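Local coordinates for protein leucine--tRNA ligase (Agrobacterium radiobacter, PDB 5AH5) that probably catalyses the ATP-dependent attachment of L-leucine to tRNA(Leu), as a class I aminoacyl-tRNA synthetase, at residues P29-Y34 and R67-L72; F80-E85 and K173-G178; Y155-E160 and S177-Y182; I517-V522 and P555-Y560. All blocks are in the same frame, centred on the assembly; numbering follows the deposited sequence.

Interaction 1 (P29-Y34 and R67-L72); sequences PGKKFY and RGYSVL
F33, on its strand, and Y69, the residue just before strand 70-72, set their rings on a diagonal: the edge of F33 is turned toward the face of Y69, with centroids 5.5 Å apart and planes at 58°. The pair is tied at its root as well, where F33 CB lies 3.9 Å from Y69 CD2. On the other flank of the tyrosine ring, the extended chain of K31 runs alongside, pointing the same way, and its CD meets Y69 CE2 at 4.0 Å. The carbonyl oxygens of K31 and K32 lie at the ring's edge, near its plane.

Next to this cluster the backbones form a short parallel ladder. S70 N gives a hydrogen bond of 2.7 Å to K31 O, F33 N bonds to S70 O, and L72 N bonds to F33 O. These are the two strands of a beta-alpha-beta unit, 32-37 and 70-72, linked by helix 48-66 in the nucleotide-binding fold of class I synthetases. The helix ends in a Schellman motif, with G68 at positive phi (86°) as its C-prime residue: G68 N bonds back to I65 O and Y69 N to Q64 O.

On the sheet face that carries Y34 and L72, the two side chains run side by side. L72 CD2 sits 3.7 Å above one face of the Y34 ring, displaced toward the rim, in a CH-pi contact at 4.0 Å from the centroid. The hydroxyl of Y34 bonds to F497 O. K32 points to this same face, and its ammonium makes a salt bridge to D521.

Interaction 2 (F80-E85 and K173-G178); sequences FGLPAE and KGWRSG
R176 reaches across W175 to P83, and every section of its side chain has a neighbour. CB packs against E160 OE2 at 3.5 Å; E160 OE1 is salt-bridged to R421. CG, anti to the carbonyl carbon (chi1 -55°), slides past L82 and comes within 4.1 Å of its CB. A bend at chi2 (-65°) sets CD 3.6 Å above the plane of the neighbouring W175 ring, over the centre, and a second at chi3 turns NE. The guanidinium crosses P83 at about a right angle. P83 CG stands over the middle of one guanidinium face, 3.8 Å from CZ, while P83 CB is 3.7 Å from NH2. At the tip, a water accepts from NH2 and donates to P83 O at 2.7 Å, bridging the segments; no direct hydrogen bond joins them.

The indole that R176 CD covers also reaches helix 82-91: its CH2 touches P83 CG at 3.8 Å, and L82 CD1 approaches CE3. The side chain of R176 is about 6 Å from the bound leucyl-sulfamoyl adenosine, nearest atoms. L82 and P83 begin the first turn of helix 82-91, with G81 as N-cap; they meet the loop that leaves strand 173-174, and W175 also meets F490 of helix 489-492.

Interaction 3 (Y155-E160 and S177-Y182); sequences YWDPVE and SGAAVY
V181 pushes its CG1 methyl into the corner between Y155 and the W156 carbonyl. It meets the edge of the Y155 ring, 3.5 Å from CD1, and the two side chains cross at about a right angle. A second bump is P158: its CD nestles against A180 O at 3.3 Å, and its CG touches the Y182 ring at CD1, 4.1 Å away. Further along, V159 CG2 packs on the A179 methyl at 3.6 Å, while V159 CB faces S177 CB.

One hollow is polar. S177 OG takes the crowded position between the backbone N and the carbonyl carbon (chi1 60°), from which it gives a short bond of 2.5 Å to the syn lone pair of D157 OD2. S177 OG itself accepts from A179 N in an ST turn. D157 OD1 is gripped by two amides: V159 N in an Asx turn and E160 N from above the carboxylate plane. The carboxylate joins the Asx turn to the ST turn through its bond to S177.

W156 and Y182 form an antiparallel hydrogen-bonded pair, W156 N to Y182 O at 2.7 Å. Strand 153-157 thus meets the start of strand 182-191, while strand 162-164 pairs with 153-157 in the same antiparallel sheet.

Interaction 4 (I517-V522 and P555-Y560); sequences IAPADV and PFVELY
A520 clasps F556, its register partner, by bonding to the residues before and after it, P555 and V557, between two roughly parallel runs of chain whose end-to-end directions differ by 8°. A520 N bonds to P555 O at 2.9 Å. V557 N then returns to A520 O in a nearly straight bond of 3.0 Å (172° at the hydrogen), lying almost along the C=O axis. The next bond comes one residue later on each side: E558 N gives to D521 O at 3.1 Å. Consecutive amides are used where a regular parallel strand would use alternate ones, consistent with the corners the chain turns at D521 and at V557 and E558.

Among the apolar contacts, A520 meets its register partner, while P519 and V522 reach two residues further on, to V557 and Y560. A520 CB lies at the edge of the F556 ring, in its plane and 4.0 Å from CD1; P555 CB covers one ring face. P519, which follows a cis peptide bond, brings its CB within 4.1 Å of V557 CG2. Past the corner, V522 CG1 meets the edge of the Y560 ring, 3.9 Å from CD2.

Among charged groups, the CB bond of D521 points away from 555-560; its OD2 accepts from Y34 N in the strand on the other flank. Strands 520-524 and 556-560, joined through helix 533-546, make a beta-alpha-beta unit of the parallel sheet of the Rossmann-like class I catalytic domain.

Overall arrangement
Interactions 1 and 4 belong to one parallel sheet, in which strand 32-37 lies beside strand 520-524; the two contacts touch where side chains of these neighbouring strands meet. Each includes one outermost strand of the sheet and rests on a backbone ladder: in interaction 1 a regular one with a ring pair, in interaction 4, nearer the chain's centre, an irregular one with methyls at ring edges. Interactions 2 and 3, across that centre from interaction 1, share S177 and G178, and G174 N probably bonds to A179 O between them. Interaction 2 joins a helix start to a loop by packing and one water; interaction 3 relies on a carboxylate, a hydroxyl and an antiparallel pair. All four are partly buried.

Interaction 1 (P29-Y34 and R67-L72)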
loop_
_atom_site.group_PDB
_atom_site.type_symbol
_atom_site.label_atom_id
_atom_site.label_comp_id
_atom_site.label_asym_id
_atom_site.label_seq_id
_atom_site.Cartn_x
_atom_site.Cartn_y
_atom_site.Cartn_z
ATOM N N PRO B 29 -5.967 -9.621 -26.666
ATOM C CA PRO B 29 -7.134 -10.359 -26.171
ATOM C C PRO B 29 -6.956 -11.052 -24.804
ATOM O O PRO B 29 -7.985 -11.380 -24.148
ATOM C CB PRO B 29 -7.344 -11.413 -27.253
ATOM C CG PRO B 29 -5.958 -11.685 -27.754
ATOM C CD PRO B 29 -5.272 -10.346 -27.751
ATOM N N GLY B 30 -5.717 -11.293 -24.356
ATOM C CA GLY B 30 -5.525 -11.950 -23.034
ATOM C C GLY B 30 -6.291 -11.278 -21.900
ATOM O O GLY B 30 -6.540 -10.058 -21.914
ATOM N N LYS B 31 -6.668 -12.051 -20.916
ATOM C CA LYS B 31 -7.355 -11.516 -19.768
ATOM C C LYS B 31 -6.435 -10.458 -19.102
ATOM O O LYS B 31 -5.226 -10.587 -19.121
ATOM C CB LYS B 31 -7.654 -12.640 -18.791
ATOM C CG LYS B 31 -8.635 -12.236 -17.712
ATOM C CD LYS B 31 -8.837 -13.392 -16.768
ATOM C CE LYS B 31 -9.688 -12.968 -15.612
ATOM N NZ LYS B 31 -9.953 -14.159 -14.769
ATOM N N LYS B 32 -7.037 -9.423 -18.581
ATOM C CA LYS B 32 -6.292 -8.225 -18.160
ATOM C C LYS B 32 -5.694 -8.554 -16.796
ATOM O O LYS B 32 -6.284 -9.274 -15.986
ATOM C CB LYS B 32 -7.215 -7.022 -18.046
ATOM C CG LYS B 32 -8.241 -7.049 -16.876
ATOM C CD LYS B 32 -7.672 -6.393 -15.587
ATOM C CE LYS B 32 -8.734 -6.244 -14.512
ATOM N NZ LYS B 32 -8.100 -5.727 -13.266
ATOM N N PHE B 33 -4.546 -7.998 -16.533
ATOM C CA PHE B 33 -3.983 -8.049 -15.198
ATOM C C PHE B 33 -3.160 -6.780 -14.965
ATOM O O PHE B 33 -2.280 -6.506 -15.701
ATOM C CB PHE B 33 -3.080 -9.254 -15.066
ATOM C CG PHE B 33 -2.797 -9.621 -13.631
ATOM C CD1 PHE B 33 -3.751 -10.266 -12.865
ATOM C CD2 PHE B 33 -1.584 -9.332 -13.055
ATOM C CE1 PHE B 33 -3.490 -10.592 -11.536
ATOM C CE2 PHE B 33 -1.327 -9.687 -11.726
ATOM C CZ PHE B 33 -2.256 -10.289 -10.963
ATOM N N TYR B 34 -3.448 -6.085 -13.901
ATOM C CA TYR B 34 -2.788 -4.839 -13.531
ATOM C C TYR B 34 -2.048 -5.033 -12.199
ATOM O O TYR B 34 -2.655 -5.077 -11.168
ATOM C CB TYR B 34 -3.867 -3.766 -13.372
ATOM C CG TYR B 34 -3.399 -2.295 -13.223
ATOM C CD1 TYR B 34 -2.084 -1.928 -13.366
ATOM C CD2 TYR B 34 -4.330 -1.285 -12.996
ATOM C CE1 TYR B 34 -1.702 -0.600 -13.229
ATOM C CE2 TYR B 34 -3.957 0.058 -12.879
ATOM C CZ TYR B 34 -2.649 0.375 -13.032
ATOM O OH TYR B 34 -2.264 1.671 -12.879
ATOM N N ARG B 67 1.717 -16.654 -18.562
ATOM C CA ARG B 67 0.450 -17.331 -18.434
ATOM C C ARG B 67 -0.649 -16.799 -19.339
ATOM O O ARG B 67 -1.818 -17.108 -19.094
ATOM C CB ARG B 67 -0.030 -17.344 -16.979
ATOM C CG ARG B 67 0.797 -18.317 -16.105
ATOM C CD ARG B 67 0.529 -18.096 -14.651
ATOM N NE ARG B 67 -0.644 -18.771 -14.256
ATOM C CZ ARG B 67 -1.558 -18.381 -13.381
ATOM N NH1 ARG B 67 -1.504 -17.235 -12.691
ATOM N NH2 ARG B 67 -2.539 -19.221 -13.144
ATOM N N GLY B 68 -0.292 -15.951 -20.318
ATOM C CA GLY B 68 -1.268 -15.408 -21.283
ATOM C C GLY B 68 -2.049 -14.146 -20.875
ATOM O O GLY B 68 -2.829 -13.609 -21.687
ATOM N N TYR B 69 -1.849 -13.638 -19.650
ATOM C CA TYR B 69 -2.535 -12.418 -19.262
ATOM C C TYR B 69 -1.983 -11.201 -20.110
ATOM O O TYR B 69 -0.813 -11.191 -20.551
ATOM C CB TYR B 69 -2.404 -12.111 -17.769
ATOM C CG TYR B 69 -3.105 -13.032 -16.820
ATOM C CD1 TYR B 69 -2.483 -14.198 -16.364
ATOM C CD2 TYR B 69 -4.378 -12.748 -16.366
ATOM C CE1 TYR B 69 -3.141 -15.056 -15.467
ATOM C CE2 TYR B 69 -5.030 -13.560 -15.463
ATOM C CZ TYR B 69 -4.426 -14.722 -15.045
ATOM O OH TYR B 69 -5.068 -15.496 -14.171
ATOM N N SER B 70 -2.855 -10.238 -20.357
ATOM C CA SER B 70 -2.435 -8.922 -20.898
ATOM C C SER B 70 -2.170 -7.995 -19.686
ATOM O O SER B 70 -3.100 -7.540 -19.017
ATOM C CB SER B 70 -3.518 -8.323 -21.795
ATOM O OG SER B 70 -3.011 -7.113 -22.363
ATOM N N VAL B 71 -0.902 -7.828 -19.382
ATOM C CA VAL B 71 -0.457 -7.296 -18.085
ATOM C C VAL B 71 -0.030 -5.782 -18.269
ATOM O O VAL B 71 0.776 -5.487 -19.138
ATOM C CB VAL B 71 0.766 -8.124 -17.608
ATOM C CG1 VAL B 71 1.408 -7.480 -16.378
ATOM C CG2 VAL B 71 0.346 -9.594 -17.267
ATOM N N LEU B 72 -0.600 -4.898 -17.490
ATOM C CA LEU B 72 -0.084 -3.556 -17.303
ATOM C C LEU B 72 0.811 -3.576 -16.049
ATOM O O LEU B 72 0.325 -3.768 -14.970
ATOM C CB LEU B 72 -1.223 -2.558 -17.131
ATOM C CG LEU B 72 -0.779 -1.088 -16.858
ATOM C CD1 LEU B 72 0.281 -0.668 -17.812
ATOM C CD2 LEU B 72 -1.946 -0.107 -16.923
#

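Interaction 2 (F80-E85 and K173-G178)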
loop_
_atom_site.group_PDB
_atom_site.type_symbol
_atom_site.label_atom_id
_atom_site.label_comp_id
_atom_site.label_asym_id
_atom_site.label_seq_id
_atom_site.Cartn_x
_atom_site.Cartn_y
_atom_site.Cartn_z
ATOM N N PHE B 80 6.705 15.710 -7.025
ATOM C CA PHE B 80 6.371 16.985 -6.439
ATOM C C PHE B 80 6.310 16.892 -4.896
ATOM O O PHE B 80 6.298 15.793 -4.294
ATOM C CB PHE B 80 4.990 17.486 -6.924
ATOM C CG PHE B 80 5.017 18.487 -8.125
ATOM C CD1 PHE B 80 6.033 19.419 -8.317
ATOM C CD2 PHE B 80 3.927 18.539 -8.984
ATOM C CE1 PHE B 80 6.007 20.320 -9.384
ATOM C CE2 PHE B 80 3.871 19.471 -10.011
ATOM C CZ PHE B 80 4.901 20.351 -10.227
ATOM N N GLY B 81 6.298 18.071 -4.288
ATOM C CA GLY B 81 6.143 18.244 -2.882
ATOM C C GLY B 81 7.391 18.027 -2.078
ATOM O O GLY B 81 8.494 17.985 -2.582
ATOM N N LEU B 82 7.179 17.810 -0.797
ATOM C CA LEU B 82 8.226 17.923 0.168
ATOM C C LEU B 82 9.409 17.071 -0.057
ATOM O O LEU B 82 10.514 17.575 0.077
ATOM C CB LEU B 82 7.671 17.750 1.559
ATOM C CG LEU B 82 6.635 18.756 1.958
ATOM C CD1 LEU B 82 6.264 18.490 3.412
ATOM C CD2 LEU B 82 7.180 20.180 1.818
ATOM N N PRO B 83 9.220 15.774 -0.480
ATOM C CA PRO B 83 10.397 14.951 -0.532
ATOM C C PRO B 83 11.416 15.295 -1.564
ATOM O O PRO B 83 12.642 15.361 -1.262
ATOM C CB PRO B 83 9.840 13.504 -0.692
ATOM C CG PRO B 83 8.496 13.571 -0.089
ATOM C CD PRO B 83 7.989 14.962 -0.440
ATOM N N ALA B 84 10.971 15.461 -2.806
ATOM C CA ALA B 84 11.875 15.978 -3.825
ATOM C C ALA B 84 12.412 17.364 -3.408
ATOM O O ALA B 84 13.584 17.644 -3.600
ATOM C CB ALA B 84 11.155 16.139 -5.171
ATOM N N GLU B 85 11.530 18.212 -2.927
ATOM C CA GLU B 85 11.884 19.655 -2.750
ATOM C C GLU B 85 12.992 19.814 -1.659
ATOM O O GLU B 85 14.018 20.507 -1.873
ATOM C CB GLU B 85 10.660 20.518 -2.454
ATOM C CG GLU B 85 11.093 22.031 -2.519
ATOM C CD GLU B 85 10.005 23.011 -2.275
ATOM O OE1 GLU B 85 9.040 22.682 -1.613
ATOM O OE2 GLU B 85 10.107 24.171 -2.775
ATOM N N LYS B 173 4.414 15.491 15.433
ATOM C CA LYS B 173 5.489 16.026 14.639
ATOM C C LYS B 173 5.178 16.006 13.153
ATOM O O LYS B 173 4.326 15.274 12.674
ATOM C CB LYS B 173 6.783 15.265 14.903
ATOM C CG LYS B 173 7.290 15.447 16.332
ATOM C CD LYS B 173 8.314 14.377 16.682
ATOM C CE LYS B 173 8.431 14.143 18.189
ATOM N NZ LYS B 173 8.728 12.700 18.454
ATOM N N GLY B 174 5.866 16.866 12.432
ATOM C CA GLY B 174 5.701 16.947 10.993
ATOM C C GLY B 174 6.305 15.733 10.297
ATOM O O GLY B 174 7.405 15.294 10.647
ATOM N N TRP B 175 5.552 15.229 9.320
ATOM C CA TRP B 175 5.902 14.066 8.507
ATOM C C TRP B 175 7.376 13.959 8.098
ATOM O O TRP B 175 8.012 12.888 8.152
ATOM C CB TRP B 175 4.988 14.161 7.248
ATOM C CG TRP B 175 5.187 13.167 6.235
ATOM C CD1 TRP B 175 5.330 11.804 6.424
ATOM C CD2 TRP B 175 5.232 13.388 4.829
ATOM N NE1 TRP B 175 5.486 11.179 5.208
ATOM C CE2 TRP B 175 5.420 12.124 4.212
ATOM C CE3 TRP B 175 5.110 14.522 4.027
ATOM C CZ2 TRP B 175 5.518 11.980 2.836
ATOM C CZ3 TRP B 175 5.206 14.387 2.669
ATOM C CH2 TRP B 175 5.404 13.129 2.076
ATOM N N ARG B 176 7.935 15.065 7.652
ATOM C CA ARG B 176 9.299 15.052 7.164
ATOM C C ARG B 176 10.268 15.760 8.135
ATOM O O ARG B 176 11.426 15.404 8.180
ATOM C CB ARG B 176 9.403 15.748 5.793
ATOM C CG ARG B 176 8.486 15.209 4.713
ATOM C CD ARG B 176 8.810 13.780 4.324
ATOM N NE ARG B 176 10.120 13.642 3.677
ATOM C CZ ARG B 176 10.478 12.561 2.988
ATOM N NH1 ARG B 176 9.638 11.512 2.889
ATOM N NH2 ARG B 176 11.684 12.492 2.404
ATOM N N SER B 177 9.824 16.822 8.799
ATOM C CA SER B 177 10.738 17.627 9.612
ATOM C C SER B 177 11.078 16.951 10.964
ATOM O O SER B 177 12.189 17.092 11.469
ATOM C CB SER B 177 10.085 18.954 9.902
ATOM O OG SER B 177 8.882 18.786 10.608
ATOM N N GLY B 178 10.094 16.245 11.513
ATOM C CA GLY B 178 10.193 15.709 12.852
ATOM C C GLY B 178 10.056 16.829 13.890
ATOM O O GLY B 178 10.312 16.580 15.050
HETATM O O HOH W 1 13.475 14.779 1.203
#

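Interaction 3 (Y155-E160 and S177-Y182)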
loop_
_atom_site.group_PDB
_atom_site.type_symbol
_atom_site.label_atom_id
_atom_site.label_comp_id
_atom_site.label_asym_id
_atom_site.label_seq_id
_atom_site.Cartn_x
_atom_site.Cartn_y
_atom_site.Cartn_z
ATOM N N TYR B 155 -3.061 22.331 10.824
ATOM C CA TYR B 155 -1.728 22.099 11.338
ATOM C C TYR B 155 -0.709 22.901 10.585
ATOM O O TYR B 155 -0.809 23.024 9.371
ATOM C CB TYR B 155 -1.373 20.609 11.252
ATOM C CG TYR B 155 -2.208 19.787 12.174
ATOM C CD1 TYR B 155 -1.877 19.669 13.522
ATOM C CD2 TYR B 155 -3.363 19.177 11.727
ATOM C CE1 TYR B 155 -2.638 18.900 14.377
ATOM C CE2 TYR B 155 -4.150 18.437 12.575
ATOM C CZ TYR B 155 -3.781 18.295 13.898
ATOM O OH TYR B 155 -4.573 17.558 14.733
ATOM N N TRP B 156 0.315 23.381 11.286
ATOM C CA TRP B 156 1.357 24.223 10.726
ATOM C C TRP B 156 2.681 23.686 11.192
ATOM O O TRP B 156 2.876 23.529 12.385
ATOM C CB TRP B 156 1.158 25.672 11.217
ATOM C CG TRP B 156 2.330 26.602 10.933
ATOM C CD1 TRP B 156 3.276 27.009 11.823
ATOM C CD2 TRP B 156 2.674 27.218 9.669
ATOM N NE1 TRP B 156 4.192 27.824 11.197
ATOM C CE2 TRP B 156 3.848 27.978 9.884
ATOM C CE3 TRP B 156 2.090 27.215 8.384
ATOM C CZ2 TRP B 156 4.463 28.731 8.852
ATOM C CZ3 TRP B 156 2.695 27.942 7.361
ATOM C CH2 TRP B 156 3.881 28.690 7.597
ATOM N N ASP B 157 3.573 23.387 10.267
ATOM C CA ASP B 157 4.939 22.980 10.563
ATOM C C ASP B 157 5.885 24.197 10.406
ATOM O O ASP B 157 6.109 24.647 9.314
ATOM C CB ASP B 157 5.341 21.837 9.624
ATOM C CG ASP B 157 6.679 21.196 9.951
ATOM O OD1 ASP B 157 7.620 21.895 10.371
ATOM O OD2 ASP B 157 6.798 19.962 9.730
ATOM N N PRO B 158 6.481 24.668 11.512
ATOM C CA PRO B 158 7.284 25.865 11.470
ATOM C C PRO B 158 8.618 25.606 10.826
ATOM O O PRO B 158 9.229 26.535 10.332
ATOM C CB PRO B 158 7.409 26.275 12.974
ATOM C CG PRO B 158 7.298 24.973 13.729
ATOM C CD PRO B 158 6.370 24.114 12.891
ATOM N N VAL B 159 9.065 24.368 10.751
ATOM C CA VAL B 159 10.315 24.099 10.057
ATOM C C VAL B 159 10.097 23.951 8.549
ATOM O O VAL B 159 10.903 24.468 7.779
ATOM C CB VAL B 159 11.055 22.880 10.648
ATOM C CG1 VAL B 159 12.250 22.490 9.787
ATOM C CG2 VAL B 159 11.497 23.205 12.085
ATOM N N GLU B 160 9.015 23.291 8.129
ATOM C CA GLU B 160 8.697 23.223 6.691
ATOM C C GLU B 160 8.156 24.549 6.227
ATOM O O GLU B 160 8.077 24.773 5.010
ATOM C CB GLU B 160 7.556 22.254 6.346
ATOM C CG GLU B 160 7.742 20.775 6.390
ATOM C CD GLU B 160 9.032 20.234 5.831
ATOM O OE1 GLU B 160 9.588 20.756 4.850
ATOM O OE2 GLU B 160 9.472 19.235 6.420
ATOM N N SER B 177 9.824 16.822 8.799
ATOM C CA SER B 177 10.738 17.627 9.612
ATOM C C SER B 177 11.078 16.951 10.964
ATOM O O SER B 177 12.189 17.092 11.469
ATOM C CB SER B 177 10.085 18.954 9.902
ATOM O OG SER B 177 8.882 18.786 10.608
ATOM N N GLY B 178 10.094 16.245 11.513
ATOM C CA GLY B 178 10.193 15.709 12.852
ATOM C C GLY B 178 10.056 16.829 13.890
ATOM O O GLY B 178 10.312 16.580 15.050
ATOM N N ALA B 179 9.613 18.033 13.467
ATOM C CA ALA B 179 9.435 19.211 14.316
ATOM C C ALA B 179 8.075 19.235 14.855
ATOM O O ALA B 179 7.137 18.780 14.195
ATOM C CB ALA B 179 9.634 20.494 13.514
ATOM N N ALA B 180 7.950 19.807 16.056
ATOM C CA ALA B 180 6.664 19.980 16.713
ATOM C C ALA B 180 5.793 20.860 15.860
ATOM O O ALA B 180 6.244 21.893 15.367
ATOM C CB ALA B 180 6.826 20.596 18.122
ATOM N N VAL B 181 4.548 20.473 15.736
ATOM C CA VAL B 181 3.579 21.115 14.875
ATOM C C VAL B 181 2.690 21.992 15.745
ATOM O O VAL B 181 2.432 21.648 16.906
ATOM C CB VAL B 181 2.810 20.023 14.100
ATOM C CG1 VAL B 181 1.538 20.544 13.519
ATOM C CG2 VAL B 181 3.684 19.517 12.943
ATOM N N TYR B 182 2.267 23.130 15.190
ATOM C CA TYR B 182 1.357 24.057 15.855
ATOM C C TYR B 182 0.110 24.140 15.041
ATOM O O TYR B 182 0.079 23.576 13.946
ATOM C CB TYR B 182 2.027 25.438 15.981
ATOM C CG TYR B 182 3.181 25.408 16.945
ATOM C CD1 TYR B 182 4.383 24.864 16.552
ATOM C CD2 TYR B 182 3.056 25.886 18.273
ATOM C CE1 TYR B 182 5.459 24.807 17.404
ATOM C CE2 TYR B 182 4.135 25.828 19.152
ATOM C CZ TYR B 182 5.345 25.284 18.703
ATOM O OH TYR B 182 6.475 25.140 19.481
#

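Interaction 4 (I517-V522 and P555-Y560)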
loop_
_atom_site.group_PDB
_atom_site.type_symbol
_atom_site.label_atom_id
_atom_site.label_comp_id
_atom_site.label_asym_id
_atom_site.label_seq_id
_atom_site.Cartn_x
_atom_site.Cartn_y
_atom_site.Cartn_z
ATOM N N ILE B 517 -8.824 -2.098 -17.342
ATOM C CA ILE B 517 -7.552 -2.505 -16.683
ATOM C C ILE B 517 -7.583 -2.453 -15.118
ATOM O O ILE B 517 -6.977 -3.267 -14.465
ATOM C CB ILE B 517 -6.364 -1.825 -17.330
ATOM C CG1 ILE B 517 -5.009 -2.497 -16.958
ATOM C CG2 ILE B 517 -6.341 -0.349 -16.984
ATOM C CD1 ILE B 517 -4.881 -3.980 -17.309
ATOM N N ALA B 518 -8.369 -1.546 -14.556
ATOM C CA ALA B 518 -8.478 -1.337 -13.140
ATOM C C ALA B 518 -9.844 -1.856 -12.661
ATOM O O ALA B 518 -10.706 -1.979 -13.478
ATOM C CB ALA B 518 -8.334 0.168 -12.851
ATOM N N PRO B 519 -10.075 -2.109 -11.365
ATOM C CA PRO B 519 -9.111 -1.897 -10.278
ATOM C C PRO B 519 -7.822 -2.671 -10.395
ATOM O O PRO B 519 -7.778 -3.680 -11.086
ATOM C CB PRO B 519 -9.869 -2.307 -9.029
ATOM C CG PRO B 519 -11.060 -3.013 -9.490
ATOM C CD PRO B 519 -11.387 -2.489 -10.851
ATOM N N ALA B 520 -6.749 -2.158 -9.796
ATOM C CA ALA B 520 -5.490 -2.884 -9.847
ATOM C C ALA B 520 -5.672 -4.259 -9.160
ATOM O O ALA B 520 -6.268 -4.346 -8.152
ATOM C CB ALA B 520 -4.377 -2.115 -9.188
ATOM N N ASP B 521 -5.212 -5.310 -9.763
ATOM C CA ASP B 521 -5.322 -6.639 -9.136
ATOM C C ASP B 521 -4.393 -6.742 -7.938
ATOM O O ASP B 521 -4.758 -7.295 -6.924
ATOM C CB ASP B 521 -4.965 -7.700 -10.158
ATOM C CG ASP B 521 -5.924 -7.670 -11.352
ATOM O OD1 ASP B 521 -7.038 -8.224 -11.228
ATOM O OD2 ASP B 521 -5.594 -7.012 -12.365
ATOM N N VAL B 522 -3.164 -6.303 -8.103
ATOM C CA VAL B 522 -2.151 -6.426 -7.069
ATOM C C VAL B 522 -1.480 -5.048 -6.918
ATOM O O VAL B 522 -1.098 -4.453 -7.904
ATOM C CB VAL B 522 -1.163 -7.515 -7.456
ATOM C CG1 VAL B 522 0.027 -7.527 -6.560
ATOM C CG2 VAL B 522 -1.860 -8.932 -7.457
ATOM N N PRO B 555 -9.672 1.092 -5.358
ATOM C CA PRO B 555 -8.576 1.105 -6.311
ATOM C C PRO B 555 -7.801 -0.167 -6.424
ATOM O O PRO B 555 -7.222 -0.401 -7.481
ATOM C CB PRO B 555 -7.633 2.185 -5.725
ATOM C CG PRO B 555 -7.982 2.216 -4.274
ATOM C CD PRO B 555 -9.444 2.038 -4.271
ATOM N N PHE B 556 -7.651 -0.898 -5.308
ATOM C CA PHE B 556 -6.668 -1.980 -5.243
ATOM C C PHE B 556 -7.341 -3.265 -4.647
ATOM O O PHE B 556 -7.888 -3.237 -3.555
ATOM C CB PHE B 556 -5.450 -1.572 -4.404
ATOM C CG PHE B 556 -4.909 -0.170 -4.694
ATOM C CD1 PHE B 556 -4.347 0.131 -5.914
ATOM C CD2 PHE B 556 -4.869 0.811 -3.682
ATOM C CE1 PHE B 556 -3.843 1.428 -6.166
ATOM C CE2 PHE B 556 -4.330 2.077 -3.919
ATOM C CZ PHE B 556 -3.866 2.391 -5.191
ATOM N N VAL B 557 -7.366 -4.333 -5.407
ATOM C CA VAL B 557 -8.050 -5.558 -4.963
ATOM C C VAL B 557 -7.261 -6.231 -3.835
ATOM O O VAL B 557 -7.748 -6.364 -2.736
ATOM C CB VAL B 557 -8.321 -6.534 -6.128
ATOM C CG1 VAL B 557 -8.906 -7.887 -5.610
ATOM C CG2 VAL B 557 -9.315 -5.926 -7.076
ATOM N N GLU B 558 -6.039 -6.601 -4.144
ATOM C CA GLU B 558 -5.097 -7.229 -3.235
ATOM C C GLU B 558 -3.922 -6.238 -2.938
ATOM O O GLU B 558 -3.360 -5.712 -3.857
ATOM C CB GLU B 558 -4.593 -8.487 -3.922
ATOM C CG GLU B 558 -3.983 -9.532 -3.029
ATOM C CD GLU B 558 -4.967 -10.524 -2.425
ATOM O OE1 GLU B 558 -5.822 -11.017 -3.197
ATOM O OE2 GLU B 558 -4.832 -10.815 -1.197
ATOM N N LEU B 559 -3.668 -5.948 -1.658
ATOM C CA LEU B 559 -2.545 -5.177 -1.157
ATOM C C LEU B 559 -1.554 -6.078 -0.433
ATOM O O LEU B 559 -1.893 -6.731 0.501
ATOM C CB LEU B 559 -3.029 -4.103 -0.184
ATOM C CG LEU B 559 -2.013 -3.359 0.636
ATOM C CD1 LEU B 559 -1.291 -2.366 -0.292
ATOM C CD2 LEU B 559 -2.650 -2.533 1.733
ATOM N N TYR B 560 -0.312 -6.033 -0.857
ATOM C CA TYR B 560 0.769 -6.680 -0.207
ATOM C C TYR B 560 1.786 -5.638 0.306
ATOM O O TYR B 560 2.280 -4.778 -0.453
ATOM C CB TYR B 560 1.430 -7.551 -1.234
ATOM C CG TYR B 560 0.576 -8.756 -1.638
ATOM C CD1 TYR B 560 0.430 -9.875 -0.787
ATOM C CD2 TYR B 560 -0.101 -8.764 -2.830
ATOM C CE1 TYR B 560 -0.340 -10.971 -1.168
ATOM C CE2 TYR B 560 -0.898 -9.841 -3.218
ATOM C CZ TYR B 560 -0.988 -10.957 -2.400
ATOM O OH TYR B 560 -1.756 -12.014 -2.833
#